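Side-chain contacts in nucleoporin NUP82 (Saccharomyces cerevisiae, PDB 3PBP), which serves as a structural constituent of the nuclear pore complex, with an N-terminal domain that takes part in the interaction with NUP116: residues Ile43-Val48 and Leu53-Asn58; Ser98-Glu101 and Ile105-Ala108; Tyr25-Gln30 and Arg34-Gln39; Asn425-Asn430 and Asn436-Ser441. The protein carries 1 engineered substitution. One frame throughout, in Å; residues are numbered along the deposited sequence.

Contact 1 (Ile43-Val48 and Leu53-Asn58)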
loop_
_atom_site.group_PDB
_atom_site.type_symbol
_atom_site.label_atom_id
_atom_site.label_comp_id
_atom_site.label_asym_id
_atom_site.label_seq_id
_atom_site.Cartn_x
_atom_site.Cartn_y
_atom_site.Cartn_z
ATOM N N ILE A 43 27.592 11.475 8.778
ATOM C CA ILE A 43 27.220 10.099 9.028
ATOM C C ILE A 43 28.318 9.445 9.849
ATOM O O ILE A 43 29.494 9.512 9.500
ATOM C CB ILE A 43 27.078 9.294 7.722
ATOM C CG1 ILE A 43 26.052 9.957 6.799
ATOM C CG2 ILE A 43 26.662 7.865 8.041
ATOM C CD1 ILE A 43 25.952 9.323 5.396
ATOM N N ARG A 44 27.933 8.836 10.959
ATOM C CA ARG A 44 28.883 8.113 11.787
ATOM C C ARG A 44 28.458 6.647 11.738
ATOM O O ARG A 44 27.277 6.332 11.879
ATOM C CB ARG A 44 28.838 8.598 13.223
ATOM C CG ARG A 44 29.485 9.919 13.435
ATOM C CD ARG A 44 29.531 10.241 14.918
ATOM N NE ARG A 44 30.094 11.565 15.158
ATOM C CZ ARG A 44 30.136 12.168 16.342
ATOM N NH1 ARG A 44 29.645 11.566 17.417
ATOM N NH2 ARG A 44 30.658 13.384 16.448
ATOM N N TRP A 45 29.410 5.749 11.513
ATOM C CA TRP A 45 29.093 4.332 11.458
ATOM C C TRP A 45 30.125 3.566 12.257
ATOM O O TRP A 45 31.311 3.849 12.178
ATOM C CB TRP A 45 29.044 3.854 10.001
ATOM C CG TRP A 45 30.347 3.920 9.241
ATOM C CD1 TRP A 45 31.239 2.905 9.056
ATOM C CD2 TRP A 45 30.860 5.038 8.512
ATOM N NE1 TRP A 45 32.268 3.315 8.250
ATOM C CE2 TRP A 45 32.064 4.622 7.900
ATOM C CE3 TRP A 45 30.418 6.353 8.309
ATOM C CZ2 TRP A 45 32.835 5.475 7.104
ATOM C CZ3 TRP A 45 31.191 7.205 7.511
ATOM C CH2 TRP A 45 32.381 6.761 6.920
ATOM N N TYR A 46 29.674 2.594 13.034
ATOM C CA TYR A 46 30.598 1.833 13.848
ATOM C C TYR A 46 30.133 0.399 13.966
ATOM O O TYR A 46 28.977 0.145 14.309
ATOM C CB TYR A 46 30.678 2.487 15.226
ATOM C CG TYR A 46 31.383 1.718 16.311
ATOM C CD1 TYR A 46 32.773 1.609 16.342
ATOM C CD2 TYR A 46 30.658 1.161 17.353
ATOM C CE1 TYR A 46 33.426 0.967 17.402
ATOM C CE2 TYR A 46 31.289 0.519 18.410
ATOM C CZ TYR A 46 32.669 0.425 18.434
ATOM O OH TYR A 46 33.267 -0.214 19.500
ATOM N N ASN A 47 31.024 -0.537 13.653
ATOM C CA ASN A 47 30.688 -1.943 13.772
ATOM C C ASN A 47 31.177 -2.428 15.132
ATOM O O ASN A 47 32.372 -2.568 15.374
ATOM C CB ASN A 47 31.326 -2.775 12.664
ATOM C CG ASN A 47 30.927 -4.227 12.746
ATOM O OD1 ASN A 47 31.131 -4.876 13.766
ATOM N ND2 ASN A 47 30.345 -4.741 11.678
ATOM N N VAL A 48 30.219 -2.666 16.015
ATOM C CA VAL A 48 30.464 -3.127 17.365
ATOM C C VAL A 48 31.445 -4.305 17.525
ATOM O O VAL A 48 32.140 -4.386 18.542
ATOM C CB VAL A 48 29.101 -3.462 18.021
ATOM C CG1 VAL A 48 29.277 -4.363 19.215
ATOM C CG2 VAL A 48 28.414 -2.166 18.429
ATOM N N LEU A 53 37.316 2.134 16.410
ATOM C CA LEU A 53 36.936 3.539 16.314
ATOM C C LEU A 53 35.793 3.652 15.331
ATOM O O LEU A 53 35.604 2.766 14.498
ATOM C CB LEU A 53 38.101 4.380 15.803
ATOM C CG LEU A 53 39.216 4.659 16.806
ATOM C CD1 LEU A 53 40.502 4.999 16.050
ATOM C CD2 LEU A 53 38.789 5.775 17.744
ATOM N N TYR A 54 35.024 4.731 15.428
ATOM C CA TYR A 54 33.928 4.940 14.495
ATOM C C TYR A 54 34.468 5.787 13.348
ATOM O O TYR A 54 35.586 6.290 13.418
ATOM C CB TYR A 54 32.749 5.634 15.189
ATOM C CG TYR A 54 32.967 7.087 15.533
ATOM C CD1 TYR A 54 32.929 8.078 14.546
ATOM C CD2 TYR A 54 33.201 7.477 16.849
ATOM C CE1 TYR A 54 33.118 9.420 14.871
ATOM C CE2 TYR A 54 33.389 8.814 17.184
ATOM C CZ TYR A 54 33.346 9.777 16.196
ATOM O OH TYR A 54 33.513 11.094 16.550
ATOM N N HIS A 55 33.690 5.939 12.288
ATOM C CA HIS A 55 34.153 6.720 11.163
ATOM C C HIS A 55 33.102 7.725 10.760
ATOM O O HIS A 55 31.956 7.620 11.179
ATOM C CB HIS A 55 34.513 5.794 10.012
ATOM C CG HIS A 55 35.434 4.685 10.413
ATOM N ND1 HIS A 55 35.011 3.604 11.159
ATOM C CD2 HIS A 55 36.767 4.524 10.239
ATOM C CE1 HIS A 55 36.045 2.826 11.429
ATOM N NE2 HIS A 55 37.122 3.362 10.883
ATOM N N SER A 56 33.498 8.714 9.963
ATOM C CA SER A 56 32.583 9.763 9.537
ATOM C C SER A 56 32.682 10.161 8.076
ATOM O O SER A 56 33.698 9.947 7.408
ATOM C CB SER A 56 32.801 11.006 10.377
ATOM O OG SER A 56 32.701 10.681 11.740
ATOM N N LEU A 57 31.597 10.748 7.591
ATOM C CA LEU A 57 31.511 11.216 6.225
ATOM C C LEU A 57 30.562 12.392 6.239
ATOM O O LEU A 57 29.352 12.218 6.210
ATOM C CB LEU A 57 30.963 10.135 5.304
ATOM C CG LEU A 57 30.690 10.653 3.891
ATOM C CD1 LEU A 57 32.001 11.152 3.286
ATOM C CD2 LEU A 57 30.068 9.550 3.034
ATOM N N ASN A 58 31.123 13.591 6.300
ATOM C CA ASN A 58 30.341 14.815 6.314
ATOM C C ASN A 58 29.751 15.020 4.931
ATOM O O ASN A 58 30.481 15.055 3.942
ATOM C CB ASN A 58 31.230 16.006 6.674
ATOM C CG ASN A 58 30.452 17.281 6.810
ATOM O OD1 ASN A 58 29.901 17.789 5.831
ATOM N ND2 ASN A 58 30.382 17.807 8.031
#
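Trp45 and His55 face each other in a beta hairpin whose two strands, 42-47 and 55-58, form one side of a four-stranded antiparallel blade of the beta-propeller. The backbone supplies the ladder. Trp45 and His55 exchange N-H...O bonds in both directions, as do Ile43 and Leu57, while Arg44 and Ser56 form the non-hydrogen-bonded pair between them.

The ring contacts of Trp45 lie on the face it shares with His55 and Leu57. With CG lodged between its own backbone N and carbonyl carbon (chi1 65°), the indole turns back across the partner strand. His55 CB sits over the six-membered ring of Trp45 in a CH-pi contact, 3.7 Å from its centroid. The imidazole and the five-membered ring of Trp45 are nearly parallel but slid apart, so they hardly overlap. Apolar packing continues where Trp45 CZ3 meets Leu57 CB at 3.7 Å. Trp95 also meets Trp45 edge-to-face, and Pro94 touches both Trp45 and Leu57.

Arg44 and Ser56 occupy the other face, where Arg44 meets Tyr54. The extended Arg44 chain crosses Tyr54 obliquely, its CD making an off-centre CH-pi contact 4.2 Å from the ring centroid. Arg44 NH1 is claimed by the backbone oxygens of Ile12 and Gln14, linking the N-terminal segment to this strand. The guanidinium and phenol planes differ by 26°, and Tyr54 OH rests over the guanidinium centre, 3.5 Å from Arg44 CZ.

Contact 2 (Ser98-Glu101 and Ile105-Ala108)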
loop_
_atom_site.group_PDB
_atom_site.type_symbol
_atom_site.label_atom_id
_atom_site.label_comp_id
_atom_site.label_asym_id
_atom_site.label_seq_id
_atom_site.Cartn_x
_atom_site.Cartn_y
_atom_site.Cartn_z
ATOM N N SER A 98 37.797 3.683 5.755
ATOM C CA SER A 98 38.218 4.218 7.043
ATOM C C SER A 98 38.583 5.687 6.915
ATOM O O SER A 98 38.188 6.518 7.745
ATOM C CB SER A 98 39.411 3.423 7.584
ATOM O OG SER A 98 40.430 3.316 6.607
ATOM N N ASN A 99 39.321 6.010 5.861
ATOM C CA ASN A 99 39.733 7.382 5.639
ATOM C C ASN A 99 39.098 7.928 4.371
ATOM O O ASN A 99 39.696 7.881 3.295
ATOM C CB ASN A 99 41.255 7.452 5.543
ATOM C CG ASN A 99 41.816 8.667 6.241
ATOM O OD1 ASN A 99 41.533 8.907 7.422
ATOM N ND2 ASN A 99 42.618 9.447 5.520
ATOM N N VAL A 100 37.882 8.447 4.503
ATOM C CA VAL A 100 37.160 8.995 3.361
ATOM C C VAL A 100 37.491 10.476 3.172
ATOM O O VAL A 100 36.738 11.351 3.597
ATOM C CB VAL A 100 35.641 8.840 3.544
ATOM C CG1 VAL A 100 34.957 8.858 2.193
ATOM C CG2 VAL A 100 35.336 7.555 4.288
ATOM N N GLU A 101 38.622 10.745 2.525
ATOM C CA GLU A 101 39.067 12.113 2.278
ATOM C C GLU A 101 38.800 12.560 0.849
ATOM O O GLU A 101 38.143 13.577 0.629
ATOM C CB GLU A 101 40.555 12.236 2.577
ATOM C CG GLU A 101 40.868 13.265 3.641
ATOM C CD GLU A 101 41.759 12.709 4.742
ATOM O OE1 GLU A 101 41.313 11.792 5.464
ATOM O OE2 GLU A 101 42.908 13.181 4.885
ATOM N N ILE A 105 36.076 10.336 -3.925
ATOM C CA ILE A 105 35.620 9.118 -3.263
ATOM C C ILE A 105 34.374 9.365 -2.411
ATOM O O ILE A 105 33.540 8.473 -2.249
ATOM C CB ILE A 105 36.740 8.513 -2.371
ATOM C CG1 ILE A 105 37.786 7.826 -3.251
ATOM C CG2 ILE A 105 36.150 7.530 -1.374
ATOM C CD1 ILE A 105 38.855 7.059 -2.476
ATOM N N GLN A 106 34.247 10.575 -1.874
ATOM C CA GLN A 106 33.101 10.918 -1.042
ATOM C C GLN A 106 31.866 11.139 -1.882
ATOM O O GLN A 106 30.747 10.942 -1.414
ATOM C CB GLN A 106 33.375 12.182 -0.237
ATOM C CG GLN A 106 34.554 12.073 0.706
ATOM C CD GLN A 106 34.754 13.334 1.519
ATOM O OE1 GLN A 106 34.686 14.449 0.986
ATOM N NE2 GLN A 106 35.012 13.170 2.812
ATOM N N ASP A 107 32.059 11.569 -3.121
ATOM C CA ASP A 107 30.924 11.802 -4.001
ATOM C C ASP A 107 30.430 10.460 -4.496
ATOM O O ASP A 107 29.298 10.332 -4.966
ATOM C CB ASP A 107 31.333 12.678 -5.185
ATOM C CG ASP A 107 31.789 14.060 -4.756
ATOM O OD1 ASP A 107 31.808 14.315 -3.532
ATOM O OD2 ASP A 107 32.126 14.885 -5.640
ATOM N N ALA A 108 31.298 9.461 -4.392
ATOM C CA ALA A 108 30.960 8.111 -4.817
ATOM C C ALA A 108 29.813 7.579 -3.960
ATOM O O ALA A 108 29.030 6.744 -4.406
ATOM C CB ALA A 108 32.177 7.202 -4.678
#
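Val100 O receives the side-chain amide of Gln106 in the one hydrogen bond between these segments, NE2 to O at 2.6 Å. The bond is weak, because the N-H points well off the acceptor, at 123°. Gln106 reaches the oxygen with a chain extended beyond CG (chi2 -178°), leaving helix 103-107 to bridge the loop that precedes it.

That loop bends sharply. Val100 is the centre of an inverse gamma turn, closed by a weak bond from Glu101 N to Asn99 O, and the bend offers its carbonyl to the helix. The amide carbon of Gln106 also passes near a second carbonyl, with CD 3.5 Å from Glu101 O.

Next to the polar link is a small apolar one. Val100 CG1, anti to its own nitrogen, is touched by two consecutive helical residues: Gln106 CG at 3.6 Å and Ile105 CG2 at 4.0 Å. Leu57 of strand 55-58 supports both Val100 and Gln106, so loop and helix pack together on the Leu57 side chain of that blade's outer strand.

The other end of the Gln106 amide, OE1, has a weak bond to Arg61, whose guanidinium also makes a salt bridge with Asp107. One amide therefore links a loop carbonyl to a basic side chain, and since both its bonds are weak, methylene and methyl packing probably contributes much of the hold.

Contact 3 (Tyr25-Gln30 and Arg34-Gln39)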
loop_
_atom_site.group_PDB
_atom_site.type_symbol
_atom_site.label_atom_id
_atom_site.label_comp_id
_atom_site.label_asym_id
_atom_site.label_seq_id
_atom_site.Cartn_x
_atom_site.Cartn_y
_atom_site.Cartn_z
ATOM N N TYR A 25 19.473 11.124 13.922
ATOM C CA TYR A 25 18.918 9.810 13.647
ATOM C C TYR A 25 19.885 8.720 14.037
ATOM O O TYR A 25 21.082 8.945 14.144
ATOM C CB TYR A 25 18.576 9.672 12.172
ATOM C CG TYR A 25 17.737 10.810 11.641
ATOM C CD1 TYR A 25 18.325 12.026 11.272
ATOM C CD2 TYR A 25 16.354 10.672 11.491
ATOM C CE1 TYR A 25 17.559 13.075 10.760
ATOM C CE2 TYR A 25 15.578 11.715 10.980
ATOM C CZ TYR A 25 16.188 12.915 10.616
ATOM O OH TYR A 25 15.428 13.955 10.111
ATOM N N ILE A 26 19.351 7.530 14.251
ATOM C CA ILE A 26 20.168 6.391 14.621
ATOM C C ILE A 26 19.532 5.130 14.039
ATOM O O ILE A 26 18.311 4.974 14.058
ATOM C CB ILE A 26 20.282 6.274 16.158
ATOM C CG1 ILE A 26 21.197 5.104 16.521
ATOM C CG2 ILE A 26 18.885 6.123 16.779
ATOM C CD1 ILE A 26 21.390 4.935 18.001
ATOM N N PHE A 27 20.361 4.248 13.496
ATOM C CA PHE A 27 19.885 2.995 12.901
ATOM C C PHE A 27 20.882 1.908 13.265
ATOM O O PHE A 27 22.041 2.200 13.602
ATOM C CB PHE A 27 19.842 3.102 11.381
ATOM C CG PHE A 27 19.175 4.339 10.883
ATOM C CD1 PHE A 27 17.777 4.413 10.807
ATOM C CD2 PHE A 27 19.941 5.449 10.501
ATOM C CE1 PHE A 27 17.148 5.572 10.356
ATOM C CE2 PHE A 27 19.324 6.616 10.048
ATOM C CZ PHE A 27 17.918 6.679 9.974
ATOM N N SER A 28 20.439 0.659 13.211
ATOM C CA SER A 28 21.320 -0.453 13.506
ATOM C C SER A 28 21.169 -1.414 12.353
ATOM O O SER A 28 20.280 -1.266 11.527
ATOM C CB SER A 28 20.978 -1.123 14.837
ATOM O OG SER A 28 19.715 -1.744 14.783
ATOM N N SER A 29 22.046 -2.403 12.303
ATOM C CA SER A 29 22.063 -3.359 11.206
ATOM C C SER A 29 22.669 -4.675 11.697
ATOM O O SER A 29 23.316 -4.712 12.751
ATOM C CB SER A 29 22.943 -2.781 10.093
ATOM O OG SER A 29 22.384 -3.029 8.830
ATOM N N GLN A 30 22.483 -5.741 10.925
ATOM C CA GLN A 30 23.034 -7.050 11.267
ATOM C C GLN A 30 22.861 -7.438 12.741
ATOM O O GLN A 30 23.828 -7.556 13.499
ATOM C CB GLN A 30 24.512 -7.098 10.875
ATOM C CG GLN A 30 24.756 -6.737 9.418
ATOM C CD GLN A 30 26.215 -6.886 8.996
ATOM O OE1 GLN A 30 27.112 -7.077 9.829
ATOM N NE2 GLN A 30 26.461 -6.784 7.699
ATOM N N ARG A 34 25.771 -3.366 13.975
ATOM C CA ARG A 34 26.367 -2.169 13.363
ATOM C C ARG A 34 25.487 -0.964 13.647
ATOM O O ARG A 34 24.276 -1.035 13.476
ATOM C CB ARG A 34 26.461 -2.293 11.841
ATOM C CG ARG A 34 27.084 -3.552 11.272
ATOM C CD ARG A 34 26.415 -3.787 9.934
ATOM N NE ARG A 34 27.296 -3.635 8.785
ATOM C CZ ARG A 34 26.858 -3.408 7.552
ATOM N NH1 ARG A 34 25.560 -3.285 7.315
ATOM N NH2 ARG A 34 27.716 -3.346 6.546
ATOM N N ILE A 35 26.095 0.150 14.038
ATOM C CA ILE A 35 25.354 1.369 14.352
ATOM C C ILE A 35 25.624 2.506 13.369
ATOM O O ILE A 35 26.770 2.728 12.981
ATOM C CB ILE A 35 25.722 1.869 15.766
ATOM C CG1 ILE A 35 25.295 0.838 16.806
ATOM C CG2 ILE A 35 25.061 3.217 16.039
ATOM C CD1 ILE A 35 25.868 1.123 18.176
ATOM N N VAL A 36 24.565 3.204 12.964
ATOM C CA VAL A 36 24.693 4.362 12.083
ATOM C C VAL A 36 24.070 5.524 12.850
ATOM O O VAL A 36 22.959 5.416 13.375
ATOM C CB VAL A 36 23.975 4.178 10.708
ATOM C CG1 VAL A 36 24.074 5.460 9.879
ATOM C CG2 VAL A 36 24.639 3.065 9.924
ATOM N N PHE A 37 24.793 6.635 12.898
ATOM C CA PHE A 37 24.377 7.815 13.647
ATOM C C PHE A 37 24.498 9.074 12.799
ATOM O O PHE A 37 25.579 9.378 12.300
ATOM C CB PHE A 37 25.286 7.915 14.876
ATOM C CG PHE A 37 24.891 8.973 15.859
ATOM C CD1 PHE A 37 23.735 8.846 16.619
ATOM C CD2 PHE A 37 25.712 10.073 16.075
ATOM C CE1 PHE A 37 23.410 9.800 17.581
ATOM C CE2 PHE A 37 25.393 11.026 17.032
ATOM C CZ PHE A 37 24.239 10.886 17.788
ATOM N N ILE A 38 23.398 9.800 12.621
ATOM C CA ILE A 38 23.429 11.036 11.828
ATOM C C ILE A 38 23.274 12.276 12.717
ATOM O O ILE A 38 22.353 12.366 13.539
ATOM C CB ILE A 38 22.331 11.061 10.742
ATOM C CG1 ILE A 38 22.560 9.920 9.755
ATOM C CG2 ILE A 38 22.363 12.392 10.001
ATOM C CD1 ILE A 38 21.633 9.954 8.582
ATOM N N GLN A 39 24.183 13.232 12.541
ATOM C CA GLN A 39 24.185 14.458 13.340
ATOM C C GLN A 39 25.059 15.535 12.678
ATOM O O GLN A 39 26.211 15.275 12.302
ATOM C CB GLN A 39 24.691 14.109 14.736
ATOM C CG GLN A 39 25.240 15.238 15.560
ATOM C CD GLN A 39 25.717 14.733 16.907
ATOM O OE1 GLN A 39 24.908 14.350 17.772
ATOM N NE2 GLN A 39 27.037 14.698 17.091
#
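The pairing of Tyr25-Gln30 with Arg34-Gln39 is a buried antiparallel hairpin contact at one side of a four-stranded sheet. Three hydrogen-bonded pairs carry it: Tyr25 with Ile38, Phe27 with Val36, and Ser29 with Arg34, whose Ser29 N to Arg34 O bond is weak.

On the face bearing Tyr25 and Phe27, Ile38 is met by both rings. Ile38 CB stands at the edge of one, 4.2 Å from Tyr25 CD1, and Ile38 CD1 at that of the other, 4.3 Å from Phe27 CE2. On the opposite face Phe37 presents its ring edge to Ile26, CD1 to CB at 4.3 Å.

This sheet is a beta-propeller blade held between two others: Val71 and Ser73 of strand 70-73 cover the Phe27 side, and Ala438 and Met440 of strand 434-440 cover Ile26.

At the turn end, Gln30 lays its amide flat on the Arg34 guanidinium, the planes 4° apart. Gln30 NE2 lies over the group's centre, 3.4 Å from Arg34 CZ. This is stacking, not hydrogen bonding. Arg34, bent at chi3 (113°), also makes a cation-pi contact with Trp95 and a long, weak ion pair with Asp78. Ser29 OG, at the guanidinium edge, bonds to Ser76 O.

Contact 4 (Asn425-Asn430 and Asn436-Ser441)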
loop_
_atom_site.group_PDB
_atom_site.type_symbol
_atom_site.label_atom_id
_atom_site.label_comp_id
_atom_site.label_asym_id
_atom_site.label_seq_id
_atom_site.Cartn_x
_atom_site.Cartn_y
_atom_site.Cartn_z
ATOM N N ASN A 425 13.376 8.183 17.598
ATOM C CA ASN A 425 13.934 7.333 16.572
ATOM C C ASN A 425 14.353 6.077 17.349
ATOM O O ASN A 425 15.077 6.173 18.339
ATOM C CB ASN A 425 15.137 8.070 15.968
ATOM C CG ASN A 425 15.489 7.596 14.584
ATOM O OD1 ASN A 425 16.217 6.619 14.416
ATOM N ND2 ASN A 425 14.974 8.286 13.576
ATOM N N LEU A 426 13.876 4.906 16.937
ATOM C CA LEU A 426 14.236 3.670 17.630
ATOM C C LEU A 426 15.301 2.860 16.909
ATOM O O LEU A 426 15.496 2.998 15.705
ATOM C CB LEU A 426 13.010 2.782 17.825
ATOM C CG LEU A 426 12.080 3.084 18.988
ATOM C CD1 LEU A 426 11.623 4.527 18.922
ATOM C CD2 LEU A 426 10.900 2.132 18.927
ATOM N N ALA A 427 15.977 2.002 17.659
ATOM C CA ALA A 427 17.006 1.143 17.104
ATOM C C ALA A 427 17.355 0.025 18.081
ATOM O O ALA A 427 17.505 0.249 19.273
ATOM C CB ALA A 427 18.238 1.964 16.776
ATOM N N TYR A 428 17.467 -1.186 17.557
ATOM C CA TYR A 428 17.820 -2.356 18.356
ATOM C C TYR A 428 19.340 -2.489 18.359
ATOM O O TYR A 428 19.968 -2.511 17.306
ATOM C CB TYR A 428 17.186 -3.609 17.745
ATOM C CG TYR A 428 17.714 -4.930 18.260
ATOM C CD1 TYR A 428 17.141 -5.560 19.365
ATOM C CD2 TYR A 428 18.755 -5.576 17.604
ATOM C CE1 TYR A 428 17.592 -6.814 19.795
ATOM C CE2 TYR A 428 19.216 -6.815 18.022
ATOM C CZ TYR A 428 18.635 -7.436 19.113
ATOM O OH TYR A 428 19.101 -8.680 19.501
ATOM N N ILE A 429 19.932 -2.566 19.543
ATOM C CA ILE A 429 21.374 -2.697 19.651
ATOM C C ILE A 429 21.758 -3.892 20.515
ATOM O O ILE A 429 21.419 -3.954 21.695
ATOM C CB ILE A 429 21.994 -1.437 20.247
ATOM C CG1 ILE A 429 21.725 -0.261 19.317
ATOM C CG2 ILE A 429 23.484 -1.634 20.455
ATOM C CD1 ILE A 429 22.159 1.063 19.878
ATOM N N ASN A 430 22.463 -4.843 19.914
ATOM C CA ASN A 430 22.886 -6.030 20.625
ATOM C C ASN A 430 24.275 -5.759 21.170
ATOM O O ASN A 430 25.248 -5.743 20.424
ATOM C CB ASN A 430 22.916 -7.224 19.677
ATOM C CG ASN A 430 22.784 -8.540 20.408
ATOM O OD1 ASN A 430 23.534 -8.818 21.345
ATOM N ND2 ASN A 430 21.818 -9.360 19.990
ATOM N N ASN A 436 19.248 -4.226 23.455
ATOM C CA ASN A 436 18.755 -2.973 23.997
ATOM C C ASN A 436 17.976 -2.181 22.963
ATOM O O ASN A 436 17.971 -2.515 21.781
ATOM C CB ASN A 436 19.931 -2.139 24.491
ATOM C CG ASN A 436 20.770 -2.876 25.505
ATOM O OD1 ASN A 436 20.319 -3.150 26.615
ATOM N ND2 ASN A 436 22.000 -3.216 25.126
ATOM N N LEU A 437 17.313 -1.129 23.429
ATOM C CA LEU A 437 16.536 -0.260 22.564
ATOM C C LEU A 437 17.069 1.147 22.730
ATOM O O LEU A 437 17.073 1.684 23.828
ATOM C CB LEU A 437 15.064 -0.294 22.955
ATOM C CG LEU A 437 14.151 0.689 22.230
ATOM C CD1 LEU A 437 14.116 0.383 20.735
ATOM C CD2 LEU A 437 12.764 0.593 22.825
ATOM N N ALA A 438 17.538 1.741 21.646
ATOM C CA ALA A 438 18.055 3.093 21.716
ATOM C C ALA A 438 16.945 4.046 21.328
ATOM O O ALA A 438 16.361 3.920 20.260
ATOM C CB ALA A 438 19.239 3.253 20.777
ATOM N N LEU A 439 16.633 4.986 22.211
ATOM C CA LEU A 439 15.597 5.975 21.942
ATOM C C LEU A 439 16.297 7.289 21.679
ATOM O O LEU A 439 16.913 7.867 22.567
ATOM C CB LEU A 439 14.659 6.113 23.140
ATOM C CG LEU A 439 13.843 4.860 23.456
ATOM C CD1 LEU A 439 12.954 5.108 24.666
ATOM C CD2 LEU A 439 13.003 4.488 22.239
HETATM N N MSE A 440 16.210 7.751 20.443
HETATM C CA MSE A 440 16.850 8.992 20.053
HETATM C C MSE A 440 15.838 10.105 19.859
HETATM O O MSE A 440 14.750 9.881 19.337
HETATM C CB MSE A 440 17.605 8.785 18.742
HETATM C CG MSE A 440 18.264 10.038 18.162
HETATM SE SE MSE A 440 19.977 10.445 18.975
HETATM C CE MSE A 440 20.773 8.668 18.808
ATOM N N SER A 441 16.203 11.308 20.285
ATOM C CA SER A 441 15.346 12.477 20.121
ATOM C C SER A 441 16.258 13.686 19.959
ATOM O O SER A 441 17.473 13.596 20.156
ATOM C CB SER A 441 14.417 12.674 21.328
ATOM O OG SER A 441 15.133 13.098 22.472
#
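Leu426 fits against two leucines of the neighbouring strand in this beta hairpin, formed by strands 425-431 and 434-440 of a C-terminal beta-propeller blade. Leu426 CG rests against two methyls, Leu437 CD1 at 3.8 Å and Leu439 CD2 at 3.7 Å, and Leu426 CD1 comes closer still to Leu439 CD2, at 3.6 Å. Leu439 runs alongside Leu426, pointing the same way, whereas Leu437 crosses it obliquely; with CG anti to its nitrogen (chi1 174°), Leu437 tips CD1 back over the partner strand.

The other face has lower relief. Ala427 and Ala438 oppose each other with bare methyls, CB to CB at 4.3 Å. The long branch of Ile429 ends against Ala438, CD1 to CB at 3.8 Å. Ile26 of strand 24-29, in the adjacent blade, also packs on Ala438. Farther along, Asn425 CB abuts CB of selenomethionine Met440 at 3.8 Å, and the Met440 chain, bent at chi2 and chi3, reaches across to Ile26 and Phe37.

The backbone ladder is uneven: Ala427 N bonds only weakly to Ala438 O. The Asn425 end is firmer, where Asn425 N points in the carbonyl plane at a lone pair of Met440 O, 2.8 Å away.

How the contacts relate
Along the chain the order is contact 3, contact 1, contact 2, then, much later, contact 4. Contacts 3 and 1 are the successive hairpins of one blade: strands 34-39 and 42-47 are neighbours in its sheet, and the contact centres lie about 9 Å apart. Contact 2 packs on the outer strand 55-58, its centre about 12 Å from that of contact 1. Contact 4 belongs to another sheet yet is also centred about 9 Å from contact 3; Ser28 and Ile26 bond to Tyr428 and Asn425 there. Residues some 400 positions apart thus become neighbours, consistent with closure of the propeller between its first and last blades. Contacts 2 and 4 stand farthest apart, about 27 Å between centres.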